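Local atomic coordinates of extracellular solute-binding protein family 5 (Brucella melitensis, PDB entry 4ONY), a protein that probably binds peptides or related solutes in the periplasm and delivers them to an ABC transporter for uptake. Residues A107-P110 / E111-V115; V396-S400 / G401-V405. One frame throughout, in Å; residues are numbered along the deposited sequence.

Contact 1 (A107-P110 / E111-V115); sequences AIDP and ERKWV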
loop_
_atom_site.group_PDB
_atom_site.type_symbol
_atom_site.label_atom_id
_atom_site.label_comp_id
_atom_site.label_asym_id
_atom_site.label_seq_id
_atom_site.Cartn_x
_atom_site.Cartn_y
_atom_site.Cartn_z
ATOM N N ALA A 107 -8.162 26.578 -3.899
ATOM C CA ALA A 107 -8.834 27.173 -2.737
ATOM C C ALA A 107 -9.856 26.172 -2.228
ATOM O O ALA A 107 -10.381 25.355 -2.994
ATOM C CB ALA A 107 -9.500 28.486 -3.122
ATOM N N ILE A 108 -10.089 26.165 -0.923
ATOM C CA ILE A 108 -10.922 25.129 -0.330
ATOM C C ILE A 108 -11.655 25.645 0.914
ATOM O O ILE A 108 -11.122 26.447 1.661
ATOM C CB ILE A 108 -10.094 23.870 0.007
ATOM C CG1 ILE A 108 -11.018 22.694 0.361
ATOM C CG2 ILE A 108 -9.106 24.124 1.140
ATOM C CD1 ILE A 108 -10.299 21.358 0.418
ATOM N N ASP A 109 -12.875 25.177 1.105
ATOM C CA ASP A 109 -13.687 25.448 2.291
ATOM C C ASP A 109 -13.037 24.836 3.534
ATOM O O ASP A 109 -12.661 23.672 3.510
ATOM C CB ASP A 109 -15.061 24.799 2.045
ATOM C CG ASP A 109 -16.050 25.074 3.149
ATOM O OD1 ASP A 109 -16.148 26.228 3.609
ATOM O OD2 ASP A 109 -16.685 24.115 3.623
ATOM N N PRO A 110 -12.927 25.588 4.634
ATOM C CA PRO A 110 -12.451 24.957 5.897
ATOM C C PRO A 110 -13.200 23.674 6.251
ATOM O O PRO A 110 -12.606 22.726 6.697
ATOM C CB PRO A 110 -12.715 26.049 6.963
ATOM C CG PRO A 110 -12.722 27.331 6.199
ATOM C CD PRO A 110 -13.257 27.016 4.831
ATOM N N GLU A 111 -14.516 23.660 6.033
ATOM C CA GLU A 111 -15.332 22.474 6.297
ATOM C C GLU A 111 -15.369 21.511 5.115
ATOM O O GLU A 111 -16.092 20.545 5.151
ATOM C CB GLU A 111 -16.744 22.881 6.736
ATOM C CG GLU A 111 -16.803 23.484 8.154
ATOM C CD GLU A 111 -16.213 22.555 9.224
ATOM O OE1 GLU A 111 -16.688 21.419 9.402
ATOM O OE2 GLU A 111 -15.238 22.939 9.889
ATOM N N ARG A 112 -14.621 21.804 4.048
ATOM C CA ARG A 112 -14.507 20.930 2.874
ATOM C C ARG A 112 -15.817 20.597 2.144
ATOM O O ARG A 112 -15.972 19.518 1.610
ATOM C CB ARG A 112 -13.730 19.676 3.217
ATOM C CG ARG A 112 -12.279 20.053 3.526
ATOM C CD ARG A 112 -11.321 18.877 3.514
ATOM N NE ARG A 112 -10.002 19.328 3.872
ATOM C CZ ARG A 112 -8.980 18.540 4.206
ATOM N NH1 ARG A 112 -9.101 17.217 4.245
ATOM N NH2 ARG A 112 -7.843 19.077 4.559
ATOM N N LYS A 113 -16.726 21.571 2.074
ATOM C CA LYS A 113 -17.950 21.436 1.287
ATOM C C LYS A 113 -17.761 21.845 -0.169
ATOM O O LYS A 113 -18.618 21.540 -1.015
ATOM C CB LYS A 113 -19.041 22.289 1.934
ATOM C CG LYS A 113 -19.780 21.620 3.111
ATOM C CD LYS A 113 -19.931 22.501 4.371
ATOM C CE LYS A 113 -20.384 23.965 4.133
ATOM N NZ LYS A 113 -19.452 24.993 4.742
ATOM N N TRP A 114 -16.665 22.525 -0.480
ATOM C CA TRP A 114 -16.296 22.819 -1.885
ATOM C C TRP A 114 -14.798 22.929 -2.029
ATOM O O TRP A 114 -14.099 23.154 -1.030
ATOM C CB TRP A 114 -16.952 24.132 -2.410
ATOM C CG TRP A 114 -16.619 25.342 -1.603
ATOM C CD1 TRP A 114 -17.359 25.874 -0.601
ATOM C CD2 TRP A 114 -15.443 26.161 -1.710
ATOM N NE1 TRP A 114 -16.732 26.972 -0.072
ATOM C CE2 TRP A 114 -15.557 27.179 -0.734
ATOM C CE3 TRP A 114 -14.303 26.128 -2.524
ATOM C CZ2 TRP A 114 -14.563 28.138 -0.528
ATOM C CZ3 TRP A 114 -13.328 27.120 -2.353
ATOM C CH2 TRP A 114 -13.461 28.105 -1.356
ATOM N N VAL A 115 -14.312 22.740 -3.264
ATOM C CA VAL A 115 -12.914 22.971 -3.600
ATOM C C VAL A 115 -12.875 23.608 -4.976
ATOM O O VAL A 115 -13.679 23.280 -5.839
ATOM C CB VAL A 115 -12.049 21.678 -3.513
ATOM C CG1 VAL A 115 -12.498 20.646 -4.530
ATOM C CG2 VAL A 115 -10.558 21.979 -3.720
HETATM O O HOH W 1 -10.291 22.238 4.415
#
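Asp109 lays its CB over one face of the Trp114 indole, 3.6 Å from the centroid of the five-membered ring and 15° off the ring normal, a CH-pi contact. The two side chains run at about a right angle, and the backbone N of Asp109 sits above the same ring system. Trp114 comes under this backbone because its CG stands between its own N and carbonyl carbon (chi1 58°), which turns the indole across to the neighbouring strand, where CZ3 lies 4.1 Å from Ala107 CB. Arg170 adds a cation-pi contact to the indole.

Beyond the ring, Asp109 CG stands anti to its own N and carries OD2 to Lys113. There Asp109 OD2 takes two donors: Lys113 N at 3.0 Å, on the anti lone pair, and Lys113 NZ at 3.1 Å, a salt bridge on the syn side and out of the carboxylate plane. The lysine chain is bent repeatedly to bring its amine back to this oxygen. These residues form the end of a beta hairpin between strands 97-108 and 114-119, with a type I turn from Asp109 to Arg112. Arg112 N donates to Asp109 O at 2.8 Å, while Asp109 N gives a nearly straight bond to Trp114 O (3.2 Å, 174°).

Ile108 and Val115, a non-hydrogen-bonded antiparallel pair, meet on one face of the sheet through CG1 and CB, and Ile108 CD1 touches Arg112 CG at 3.9 Å. A water bridges Asp109 O and Arg112 NE; the far end of that guanidinium binds the carbonyls of Arg179 and Met21. Glu111 OE2 makes a salt bridge with Arg535.

Contact 2 (V396-S400 / G401-V405); sequences VTDGS and GHDRV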
loop_
_atom_site.group_PDB
_atom_site.type_symbol
_atom_site.label_atom_id
_atom_site.label_comp_id
_atom_site.label_asym_id
_atom_site.label_seq_id
_atom_site.Cartn_x
_atom_site.Cartn_y
_atom_site.Cartn_z
ATOM N N VAL A 396 10.887 -13.192 21.643
ATOM C CA VAL A 396 12.126 -13.443 20.915
ATOM C C VAL A 396 12.706 -14.721 21.521
ATOM O O VAL A 396 12.983 -14.768 22.708
ATOM C CB VAL A 396 13.099 -12.265 21.066
ATOM C CG1 VAL A 396 14.470 -12.566 20.435
ATOM C CG2 VAL A 396 12.489 -10.961 20.482
ATOM N N THR A 397 12.828 -15.778 20.734
ATOM C CA THR A 397 13.339 -17.051 21.263
ATOM C C THR A 397 14.847 -17.120 21.126
ATOM O O THR A 397 15.462 -16.223 20.561
ATOM C CB THR A 397 12.796 -18.256 20.478
ATOM O OG1 THR A 397 13.337 -18.245 19.152
ATOM C CG2 THR A 397 11.271 -18.216 20.416
ATOM N N ASP A 398 15.411 -18.236 21.585
ATOM C CA ASP A 398 16.809 -18.533 21.391
ATOM C C ASP A 398 17.090 -19.072 19.981
ATOM O O ASP A 398 18.192 -19.469 19.698
ATOM C CB ASP A 398 17.304 -19.548 22.463
ATOM C CG ASP A 398 16.534 -20.892 22.434
ATOM O OD1 ASP A 398 15.712 -21.137 21.506
ATOM O OD2 ASP A 398 16.746 -21.709 23.370
ATOM N N GLY A 399 16.104 -19.145 19.100
ATOM C CA GLY A 399 16.364 -19.629 17.745
ATOM C C GLY A 399 16.399 -21.135 17.604
ATOM O O GLY A 399 16.559 -21.650 16.486
ATOM N N SER A 400 16.177 -21.849 18.705
ATOM C CA SER A 400 16.289 -23.292 18.692
ATOM C C SER A 400 15.131 -23.975 18.003
ATOM O O SER A 400 15.272 -25.102 17.573
ATOM C CB SER A 400 16.367 -23.829 20.144
ATOM O OG SER A 400 15.121 -23.626 20.834
ATOM N N GLY A 401 13.944 -23.381 17.980
ATOM C CA GLY A 401 12.762 -24.138 17.523
ATOM C C GLY A 401 12.002 -24.886 18.631
ATOM O O GLY A 401 10.911 -25.440 18.382
ATOM N N HIS A 402 12.558 -24.885 19.849
ATOM C CA HIS A 402 11.927 -25.510 21.031
ATOM C C HIS A 402 12.279 -24.770 22.289
ATOM O O HIS A 402 12.770 -25.330 23.223
ATOM C CB HIS A 402 12.326 -27.003 21.194
ATOM C CG HIS A 402 13.782 -27.290 20.962
ATOM N ND1 HIS A 402 14.738 -27.157 21.950
ATOM C CD2 HIS A 402 14.449 -27.683 19.849
ATOM C CE1 HIS A 402 15.934 -27.450 21.456
ATOM N NE2 HIS A 402 15.788 -27.774 20.182
ATOM N N ASP A 403 12.031 -23.476 22.319
ATOM C CA ASP A 403 12.374 -22.656 23.467
ATOM C C ASP A 403 11.274 -22.826 24.545
ATOM O O ASP A 403 10.090 -22.536 24.295
ATOM C CB ASP A 403 12.479 -21.207 22.989
ATOM C CG ASP A 403 13.061 -20.265 24.038
ATOM O OD1 ASP A 403 12.845 -20.494 25.247
ATOM O OD2 ASP A 403 13.720 -19.286 23.621
ATOM N N ARG A 404 11.675 -23.215 25.746
ATOM C CA ARG A 404 10.757 -23.520 26.831
ATOM C C ARG A 404 10.086 -22.264 27.402
ATOM O O ARG A 404 8.992 -22.374 27.961
ATOM C CB ARG A 404 11.469 -24.286 27.973
ATOM N N VAL A 405 10.689 -21.080 27.213
ATOM C CA VAL A 405 10.137 -19.882 27.819
ATOM C C VAL A 405 8.736 -19.460 27.259
ATOM O O VAL A 405 7.789 -19.375 28.030
ATOM C CB VAL A 405 11.183 -18.732 27.848
ATOM C CG1 VAL A 405 10.581 -17.382 28.221
ATOM C CG2 VAL A 405 12.313 -19.114 28.830
HETATM O O HOH W 2 15.684 -24.198 23.529
#
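The N-terminus of helix 404-416 is capped by Asp403, whose carboxylate also ties the helix start to the loop just before it. Asp403 OD1 accepts from Val405 N at 3.0 Å, the capping bond, while Asp403 OD2 takes Asp398 N at 2.8 Å from the anti side, 15° out of the carboxylate plane. With CG anti to the Asp403 N (chi1 -170°), the carboxylate extends across to the loop, and Asp403 OD2 comes against CA and CB of Thr397 as the threonine and aspartate side chains pass alongside one another, pointing opposite ways.

Two small side-chain turns shape that loop: an ST turn, in which Thr397 OG1 accepts from Gly399 N, and an Asx turn, in which Asp398 OD1 accepts from Ser400 N at 2.9 Å. Thr397 OG1 is also bonded to Asp336. The same Asp398 OD1 takes a second bond, 2.6 Å long, from Ser400 OG on its syn side. Asp398 OD1 and Asp403 OD2 stand 3.4 Å apart, like charges whose repulsion is probably eased by the donors each is given (Ser400 N and OG on one, Asp398 N on the other); the carboxylate planes are turned 35° apart.

Ser400 OG also accepts from His402 N at 3.0 Å, and Ser400 CB lies over one face of the His402 imidazole, 4.0 Å from the ring centroid, a CH-pi contact. A water bridges Asp398 OD2, Ser400 OG and His402 O, joining both halves of this surface loop.

Overall arrangement
Contact 1 and contact 2 are both local turns, and they lie far apart on opposite sides of the chain's centre: their own centres are 56 Å apart and their nearest atoms about 39 Å, so neither touches the other. In sequence they follow in series, the hairpin of 107-115 closing long before the loop of 396-405 opens. One joins two strands of an antiparallel sheet; the other leads from a loop into a helix and lies at the surface. Neither includes any of the residues that line the pocket holding 1-ethoxy-2-(2-ethoxyethoxy)ethane, Gln222, Gln225, Arg226, Tyr256 and Tyr257; this bound polyether need not mark the natural solute's place. Both fall within the same family 5 solute-binding region.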